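Long-range contacts in NOL1/NOP2/sun family protein (Enterococcus faecium, PDB 3M4X), which probably methylates ribosomal RNA with S-adenosylmethionine, through a Rossmann-like methyltransferase domain joined to a PUA-like RNA-binding domain: residues V109-A114 / L133-I138; I179-P184 / E215-A220; E244-L249 / F296-T301. One frame throughout, in Å; residues are numbered along the deposited sequence.

Interaction 1 of 3, residues V109-A114 / L133-I138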
# COMPACT_ATOMS: atom_id res chain seq x y z
N VAL A 109 -11.22 -0.14 -5.63
CA VAL A 109 -10.13 -1.10 -5.53
C VAL A 109 -10.00 -1.64 -4.11
O VAL A 109 -10.07 -0.89 -3.15
CB VAL A 109 -8.77 -0.47 -5.98
CG1 VAL A 109 -7.64 -1.49 -5.88
CG2 VAL A 109 -8.87 0.10 -7.38
N LEU A 110 -9.81 -2.95 -3.98
CA LEU A 110 -9.65 -3.56 -2.67
C LEU A 110 -8.28 -4.21 -2.56
O LEU A 110 -7.88 -4.95 -3.44
CB LEU A 110 -10.76 -4.59 -2.41
CG LEU A 110 -10.68 -5.41 -1.11
CD1 LEU A 110 -10.84 -4.50 0.11
CD2 LEU A 110 -11.74 -6.50 -1.09
N ASP A 111 -7.55 -3.89 -1.50
CA ASP A 111 -6.34 -4.60 -1.10
C ASP A 111 -6.72 -5.42 0.13
O ASP A 111 -6.82 -4.88 1.24
CB ASP A 111 -5.22 -3.62 -0.75
CG ASP A 111 -3.85 -4.29 -0.67
OD1 ASP A 111 -2.84 -3.57 -0.50
OD2 ASP A 111 -3.78 -5.53 -0.78
N LEU A 112 -6.95 -6.71 -0.07
CA LEU A 112 -7.61 -7.52 0.96
C LEU A 112 -6.71 -7.94 2.13
O LEU A 112 -7.14 -7.96 3.28
CB LEU A 112 -8.27 -8.73 0.31
CG LEU A 112 -9.17 -9.63 1.16
CD1 LEU A 112 -10.34 -8.86 1.75
CD2 LEU A 112 -9.67 -10.76 0.31
N CYS A 113 -5.45 -8.26 1.85
CA CYS A 113 -4.49 -8.58 2.91
C CYS A 113 -3.31 -7.62 2.83
O CYS A 113 -2.29 -7.93 2.22
CB CYS A 113 -4.02 -10.03 2.74
SG CYS A 113 -5.39 -11.18 2.46
N ALA A 114 -3.44 -6.46 3.47
CA ALA A 114 -2.73 -5.27 2.99
C ALA A 114 -1.45 -4.83 3.69
O ALA A 114 -0.62 -4.19 3.06
CB ALA A 114 -3.69 -4.11 2.91
N LEU A 133 -10.03 3.48 -2.65
CA LEU A 133 -9.13 2.39 -2.33
C LEU A 133 -9.51 1.90 -0.95
O LEU A 133 -9.33 2.63 0.03
CB LEU A 133 -7.68 2.89 -2.28
CG LEU A 133 -6.46 1.96 -2.42
CD1 LEU A 133 -5.33 2.36 -1.47
CD2 LEU A 133 -6.77 0.49 -2.27
N VAL A 134 -10.05 0.70 -0.84
CA VAL A 134 -10.18 0.15 0.50
C VAL A 134 -9.08 -0.88 0.80
O VAL A 134 -8.78 -1.77 0.00
CB VAL A 134 -11.64 -0.23 0.93
CG1 VAL A 134 -12.66 0.01 -0.17
CG2 VAL A 134 -11.73 -1.62 1.53
N THR A 135 -8.44 -0.66 1.93
CA THR A 135 -7.24 -1.40 2.29
C THR A 135 -7.52 -2.06 3.60
O THR A 135 -7.70 -1.40 4.62
CB THR A 135 -6.05 -0.46 2.48
OG1 THR A 135 -6.06 0.55 1.47
CG2 THR A 135 -4.78 -1.23 2.36
N ASN A 136 -7.57 -3.38 3.58
CA ASN A 136 -7.94 -4.13 4.76
C ASN A 136 -6.75 -4.91 5.33
O ASN A 136 -5.97 -5.50 4.60
CB ASN A 136 -9.08 -5.09 4.41
CG ASN A 136 -9.43 -6.00 5.56
OD1 ASN A 136 -10.11 -5.60 6.51
ND2 ASN A 136 -8.97 -7.24 5.50
N GLU A 137 -6.64 -4.90 6.65
CA GLU A 137 -5.65 -5.71 7.36
C GLU A 137 -6.35 -6.39 8.53
O GLU A 137 -7.14 -5.76 9.23
CB GLU A 137 -4.50 -4.84 7.86
CG GLU A 137 -3.55 -5.54 8.79
CD GLU A 137 -2.95 -6.81 8.19
OE1 GLU A 137 -2.81 -6.89 6.95
OE2 GLU A 137 -2.62 -7.73 8.97
N ILE A 138 -6.08 -7.68 8.73
CA ILE A 138 -6.81 -8.44 9.73
C ILE A 138 -6.25 -8.24 11.14
O ILE A 138 -6.99 -8.27 12.12
CB ILE A 138 -6.91 -9.95 9.37
CG1 ILE A 138 -7.99 -10.65 10.23
CG2 ILE A 138 -5.57 -10.64 9.53
CD1 ILE A 138 -8.29 -12.12 9.82

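Interaction 2 of 3, residues I179-P184 / E215-A220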
# COMPACT_ATOMS: atom_id res chain seq x y z
N ILE A 179 -9.56 -6.30 -7.23
CA ILE A 179 -9.19 -6.79 -5.92
C ILE A 179 -7.82 -7.46 -5.95
O ILE A 179 -7.54 -8.30 -6.79
CB ILE A 179 -10.24 -7.77 -5.35
CG1 ILE A 179 -11.62 -7.12 -5.28
CG2 ILE A 179 -9.80 -8.29 -3.98
CD1 ILE A 179 -12.72 -8.05 -4.72
N VAL A 180 -6.98 -7.08 -5.00
CA VAL A 180 -5.67 -7.66 -4.87
C VAL A 180 -5.63 -8.50 -3.61
O VAL A 180 -5.88 -8.02 -2.50
CB VAL A 180 -4.58 -6.58 -4.78
CG1 VAL A 180 -3.23 -7.20 -4.50
CG2 VAL A 180 -4.56 -5.76 -6.06
N VAL A 181 -5.31 -9.78 -3.81
CA VAL A 181 -5.17 -10.73 -2.73
C VAL A 181 -3.73 -11.23 -2.68
O VAL A 181 -3.34 -12.13 -3.43
CB VAL A 181 -6.10 -11.94 -2.96
CG1 VAL A 181 -6.01 -12.92 -1.79
CG2 VAL A 181 -7.53 -11.48 -3.17
N ASP A 182 -2.94 -10.62 -1.81
CA ASP A 182 -1.59 -11.09 -1.54
C ASP A 182 -1.73 -12.04 -0.36
O ASP A 182 -1.68 -11.64 0.79
CB ASP A 182 -0.71 -9.88 -1.23
CG ASP A 182 0.69 -10.26 -0.76
OD1 ASP A 182 1.30 -11.21 -1.30
OD2 ASP A 182 1.17 -9.57 0.16
N ALA A 183 -1.97 -13.31 -0.66
CA ALA A 183 -2.45 -14.27 0.32
C ALA A 183 -1.40 -14.72 1.31
O ALA A 183 -0.24 -14.93 0.94
CB ALA A 183 -3.04 -15.48 -0.38
N PRO A 184 -1.80 -14.90 2.58
CA PRO A 184 -0.88 -15.55 3.51
C PRO A 184 -0.50 -16.86 2.88
O PRO A 184 -1.37 -17.54 2.31
CB PRO A 184 -1.75 -15.82 4.75
CG PRO A 184 -2.95 -14.91 4.61
CD PRO A 184 -3.16 -14.74 3.13
N GLU A 215 -10.36 -20.16 1.16
CA GLU A 215 -11.34 -19.48 1.99
C GLU A 215 -11.32 -17.96 1.78
O GLU A 215 -12.38 -17.32 1.68
CB GLU A 215 -11.11 -19.81 3.46
CG GLU A 215 -11.44 -21.26 3.81
CD GLU A 215 -10.57 -21.83 4.92
OE1 GLU A 215 -10.13 -21.04 5.79
OE2 GLU A 215 -10.33 -23.05 4.91
N ILE A 216 -10.13 -17.39 1.72
CA ILE A 216 -9.97 -15.97 1.51
C ILE A 216 -10.56 -15.59 0.16
O ILE A 216 -11.34 -14.64 0.05
CB ILE A 216 -8.49 -15.54 1.63
CG1 ILE A 216 -7.99 -15.78 3.05
CG2 ILE A 216 -8.31 -14.06 1.27
CD1 ILE A 216 -6.52 -15.51 3.24
N LEU A 217 -10.21 -16.38 -0.86
CA LEU A 217 -10.65 -16.14 -2.24
C LEU A 217 -12.13 -16.32 -2.48
O LEU A 217 -12.69 -15.72 -3.39
CB LEU A 217 -9.89 -17.05 -3.21
CG LEU A 217 -8.44 -16.68 -3.50
CD1 LEU A 217 -7.80 -17.84 -4.24
CD2 LEU A 217 -8.39 -15.39 -4.33
N SER A 218 -12.76 -17.19 -1.70
CA SER A 218 -14.18 -17.44 -1.87
C SER A 218 -14.95 -16.21 -1.39
O SER A 218 -16.03 -15.89 -1.89
CB SER A 218 -14.62 -18.72 -1.16
OG SER A 218 -14.46 -18.62 0.25
N SER A 219 -14.38 -15.51 -0.41
CA SER A 219 -14.95 -14.23 -0.00
C SER A 219 -14.64 -13.14 -1.03
O SER A 219 -15.52 -12.35 -1.39
CB SER A 219 -14.44 -13.84 1.37
OG SER A 219 -14.98 -14.68 2.37
N ALA A 220 -13.39 -13.10 -1.49
CA ALA A 220 -12.94 -12.06 -2.41
C ALA A 220 -13.82 -12.02 -3.64
O ALA A 220 -14.29 -10.96 -4.05
CB ALA A 220 -11.46 -12.29 -2.82

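Interaction 3 of 3, residues E244-L249 / F296-T301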
# COMPACT_ATOMS: atom_id res chain seq x y z
N GLU A 244 -2.13 -24.45 -8.47
CA GLU A 244 -3.27 -25.27 -8.07
C GLU A 244 -4.41 -24.38 -7.58
O GLU A 244 -5.57 -24.68 -7.83
CB GLU A 244 -2.89 -26.34 -7.03
CG GLU A 244 -2.04 -27.46 -7.62
CD GLU A 244 -1.74 -28.59 -6.62
OE1 GLU A 244 -2.52 -28.77 -5.67
OE2 GLU A 244 -0.71 -29.29 -6.78
N ILE A 245 -4.07 -23.28 -6.91
CA ILE A 245 -5.05 -22.25 -6.54
C ILE A 245 -5.72 -21.61 -7.77
O ILE A 245 -6.95 -21.45 -7.80
CB ILE A 245 -4.42 -21.16 -5.67
CG1 ILE A 245 -4.25 -21.66 -4.23
CG2 ILE A 245 -5.28 -19.90 -5.67
CD1 ILE A 245 -5.55 -22.16 -3.60
N ILE A 246 -4.93 -21.25 -8.78
CA ILE A 246 -5.48 -20.71 -10.02
C ILE A 246 -6.38 -21.71 -10.78
O ILE A 246 -7.39 -21.33 -11.36
CB ILE A 246 -4.39 -20.19 -10.96
CG1 ILE A 246 -3.43 -19.26 -10.20
CG2 ILE A 246 -5.01 -19.45 -12.13
CD1 ILE A 246 -4.14 -18.08 -9.57
N SER A 247 -6.00 -22.99 -10.77
CA SER A 247 -6.82 -24.03 -11.39
C SER A 247 -8.15 -24.11 -10.66
O SER A 247 -9.20 -24.11 -11.26
CB SER A 247 -6.12 -25.39 -11.31
OG SER A 247 -4.84 -25.33 -11.91
N TRP A 248 -8.06 -24.22 -9.34
CA TRP A 248 -9.22 -24.25 -8.49
C TRP A 248 -10.16 -23.06 -8.77
O TRP A 248 -11.37 -23.24 -8.88
CB TRP A 248 -8.78 -24.26 -7.02
CG TRP A 248 -9.93 -24.24 -6.06
CD1 TRP A 248 -10.67 -25.30 -5.64
CD2 TRP A 248 -10.46 -23.08 -5.38
NE1 TRP A 248 -11.63 -24.89 -4.75
CE2 TRP A 248 -11.53 -23.53 -4.58
CE3 TRP A 248 -10.14 -21.72 -5.39
CZ2 TRP A 248 -12.27 -22.67 -3.77
CZ3 TRP A 248 -10.88 -20.86 -4.60
CH2 TRP A 248 -11.94 -21.34 -3.80
N LEU A 249 -9.59 -21.86 -8.89
CA LEU A 249 -10.38 -20.68 -9.26
C LEU A 249 -11.10 -20.87 -10.59
O LEU A 249 -12.30 -20.62 -10.71
CB LEU A 249 -9.52 -19.42 -9.33
CG LEU A 249 -9.15 -18.73 -8.01
CD1 LEU A 249 -8.18 -17.56 -8.23
CD2 LEU A 249 -10.42 -18.26 -7.34
N PHE A 296 4.78 -15.32 -6.82
CA PHE A 296 3.85 -15.81 -7.83
C PHE A 296 2.75 -14.76 -7.97
O PHE A 296 2.25 -14.27 -6.96
CB PHE A 296 3.26 -17.15 -7.37
CG PHE A 296 2.22 -17.70 -8.28
CD1 PHE A 296 2.59 -18.37 -9.44
CD2 PHE A 296 0.87 -17.58 -7.96
CE1 PHE A 296 1.62 -18.90 -10.29
CE2 PHE A 296 -0.10 -18.11 -8.80
CZ PHE A 296 0.27 -18.77 -9.96
N VAL A 297 2.38 -14.42 -9.20
CA VAL A 297 1.26 -13.52 -9.43
C VAL A 297 0.37 -13.96 -10.58
O VAL A 297 0.86 -14.46 -11.59
CB VAL A 297 1.70 -12.07 -9.74
CG1 VAL A 297 0.47 -11.16 -9.81
CG2 VAL A 297 2.61 -11.57 -8.68
N ALA A 298 -0.93 -13.75 -10.43
CA ALA A 298 -1.89 -14.07 -11.48
C ALA A 298 -2.96 -12.98 -11.57
O ALA A 298 -3.38 -12.42 -10.55
CB ALA A 298 -2.52 -15.44 -11.22
N LYS A 299 -3.39 -12.66 -12.78
CA LYS A 299 -4.50 -11.72 -12.97
C LYS A 299 -5.67 -12.42 -13.66
O LYS A 299 -5.49 -13.07 -14.68
CB LYS A 299 -4.07 -10.50 -13.79
CG LYS A 299 -5.19 -9.50 -14.02
CD LYS A 299 -4.67 -8.18 -14.61
CE LYS A 299 -4.14 -8.40 -16.02
NZ LYS A 299 -3.87 -7.14 -16.75
N LEU A 300 -6.87 -12.28 -13.09
CA LEU A 300 -8.06 -12.92 -13.65
C LEU A 300 -9.19 -11.93 -13.81
O LEU A 300 -9.26 -10.94 -13.09
CB LEU A 300 -8.52 -14.07 -12.75
CG LEU A 300 -7.45 -15.15 -12.55
CD1 LEU A 300 -6.79 -15.00 -11.17
CD2 LEU A 300 -8.04 -16.54 -12.74
N THR A 301 -10.08 -12.21 -14.76
CA THR A 301 -11.30 -11.46 -14.91
C THR A 301 -12.49 -12.30 -14.45
O THR A 301 -12.62 -13.48 -14.80
CB THR A 301 -11.53 -11.05 -16.36
OG1 THR A 301 -10.48 -10.18 -16.80
CG2 THR A 301 -12.84 -10.33 -16.51

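Interaction 1 of 3, residues V109-A114 / L133-I138
Val109, Leu110 and Asp111 pair with Leu133, Val134 and Thr135 as two neighbouring parallel strands, whose short axes diverge by only 15°. The backbone carries the pairing. Val134 N donates to Val109 O at 2.8 Å, Asp111 N to Val134 O at 2.9 Å, and Asn136 N to Asp111 O at 2.9 Å. Past the end of strand 108-111, Ala114 N bonds Asn136 O at 2.9 Å, less straight than the three bonds before it.

One side-chain bond reinforces this turn. Asn136 holds CG anti to its backbone N (chi1 175°), and its ND2 gives a nearly straight bond of 3.0 Å to Leu112 O, lying in both the carbonyl plane and the amide plane. The same ND2 also bonds His163 O, so two carbonyls fix the rotation of the amide. The Glu137 chain is bent at chi2; its OE1 accepts from Ala115 N and its OE2 from Phe139 N. Asp111 OD1 bonds Ser120 OG.

Apolar contacts are fewer. On one face Leu110 CD1 presses against Val134 CG2 at 3.3 Å; Val134 is nearly eclipsed (chi1 2°), so the detail of this squeeze is doubtful. On the other face Val109 CG1 lies 4.2 Å from Leu133 CD2.

Residues 111-114 begin the Asp-Leu-Cys-Ala-Ala-Pro-Gly-Gly-Lys signature of this family, a loop that in relatives binds the methyl donor. Strand 108-111, helix 118-127 and strand 132-136 form a beta-alpha-beta crossover. The helix packs on Val109 and on Thr135, helix 140-153 also packs on Thr135, and strand 176-182 flanks strand 108-111 on its other edge.

Interaction 2 of 3, residues I179-P184 / E215-A220
Ile179 starts the contact against the C-terminal end of 215-220: its CD1 rests 3.4 Å from Ala220 O, while CG2, the branch anti to the backbone N, reaches Ala220 CB more loosely at 4.5 Å. Two residues on, Val181 is the hub. Its two methyls part company: CG1, anti to the backbone N (chi1 -177°), goes to Ile216 CG2 at 4.0 Å, and CG2 meets both Ala220 CB, also 4.0 Å away, and Leu217 CD2 at 4.2 Å. One valine thus sits against three helix residues spaced by one and by three positions, the residues presented on one flank of the helix. Asp182 turns to the other side, where it makes a weak hydrogen bond to Ser233 and a long, weak ion pair with Lys119. Pro184 then closes the contact, meeting Ile216 tip to tip: ring atom CD touches Ile216 CD1 at a tight 3.4 Å, and CG follows at 3.9 Å.

The match runs backward along the helix as it runs forward along the strand, in keeping with axes that are antiparallel at 174° and 10.2 Å apart. Across the contact there are no hydrogen bonds, so van der Waals packing alone joins the segments. Residues 182-184 open the Asp-Ala-Pro-Cys motif of RNA cytosine-5 methyltransferases, whose cysteine, in relatives, is thought to help release the methylated product; Ile216 therefore packs just beside a probable active-site loop.

Strand 176-182 is hydrogen-bonded to strands 108-111 and 228-234. Helix 205-222 lies over it on the sheet face of Leu110, also touching Leu112, with Leu217 leaning toward helix 243-252 and Ile216 toward Pro165 of helix 165-172.

Interaction 3 of 3, residues E244-L249 / F296-T301
The Phe296 ring meets Ile246 at its edge: Ile246 CG1 lies in the ring plane, 3.7 Å from CZ and 3.8 Å from CE2, so Ile246 touches the rim of the ring. The two side chains reach toward each other tip to tip, Phe296 holding CG anti to its backbone N (chi1 176°). The same phenylalanine also touches Asn242 and Thr282.

From this point Ile246 fans out over the strand. Its CD1 bears on Ala298 CB at 3.5 Å, and its CG2 points on to Leu300 CD2 at 4.2 Å. Thus three alternate strand residues contact one isoleucine. Leu249, one turn later, adds CD1 against Leu300 CD1 at 4.1 Å, the two leucines crossing at a slant. Everything that touches is apolar and buried.

Helix and strand run nearly parallel (14°) with axes 10.3 Å apart, the spacing of a helix packed on a sheet. Strand 295-302 pairs antiparallel with 228-234 and with 255-258, and also with 283-285; it is the reversed strand characteristic of class I methyltransferase sheets. Helix 243-252 crosses from 228-234 toward 255-258, covers strand 295-302 on the way, and leans on helix 205-222 through Ile245 and Leu249.

All three interactions belong to one Rossmann-like sheet. Interactions 1 and 2, with centres about 10 Å apart, meet directly: Leu110 O and Val180 N, at 2.8 Å, probably hydrogen-bond, as do Leu112 N and Val180 O at 3.0 Å. There the loop of 112-114 and the end of strand 176-182 lie side by side, Cys113 CB 3.4 Å from Asp182 O, where relatives bind the methyl donor and carry the cysteine of the Asp-Ala-Pro-Cys motif. Interactions 2 and 3, centres about 11 Å apart, share an apolar helix seam, Leu217 CD1 lying 3.5 Å from Ile245 CG2. Interactions 1 and 3 do not touch, their nearest atoms being about 11 Å apart, and interaction 2 bridges them.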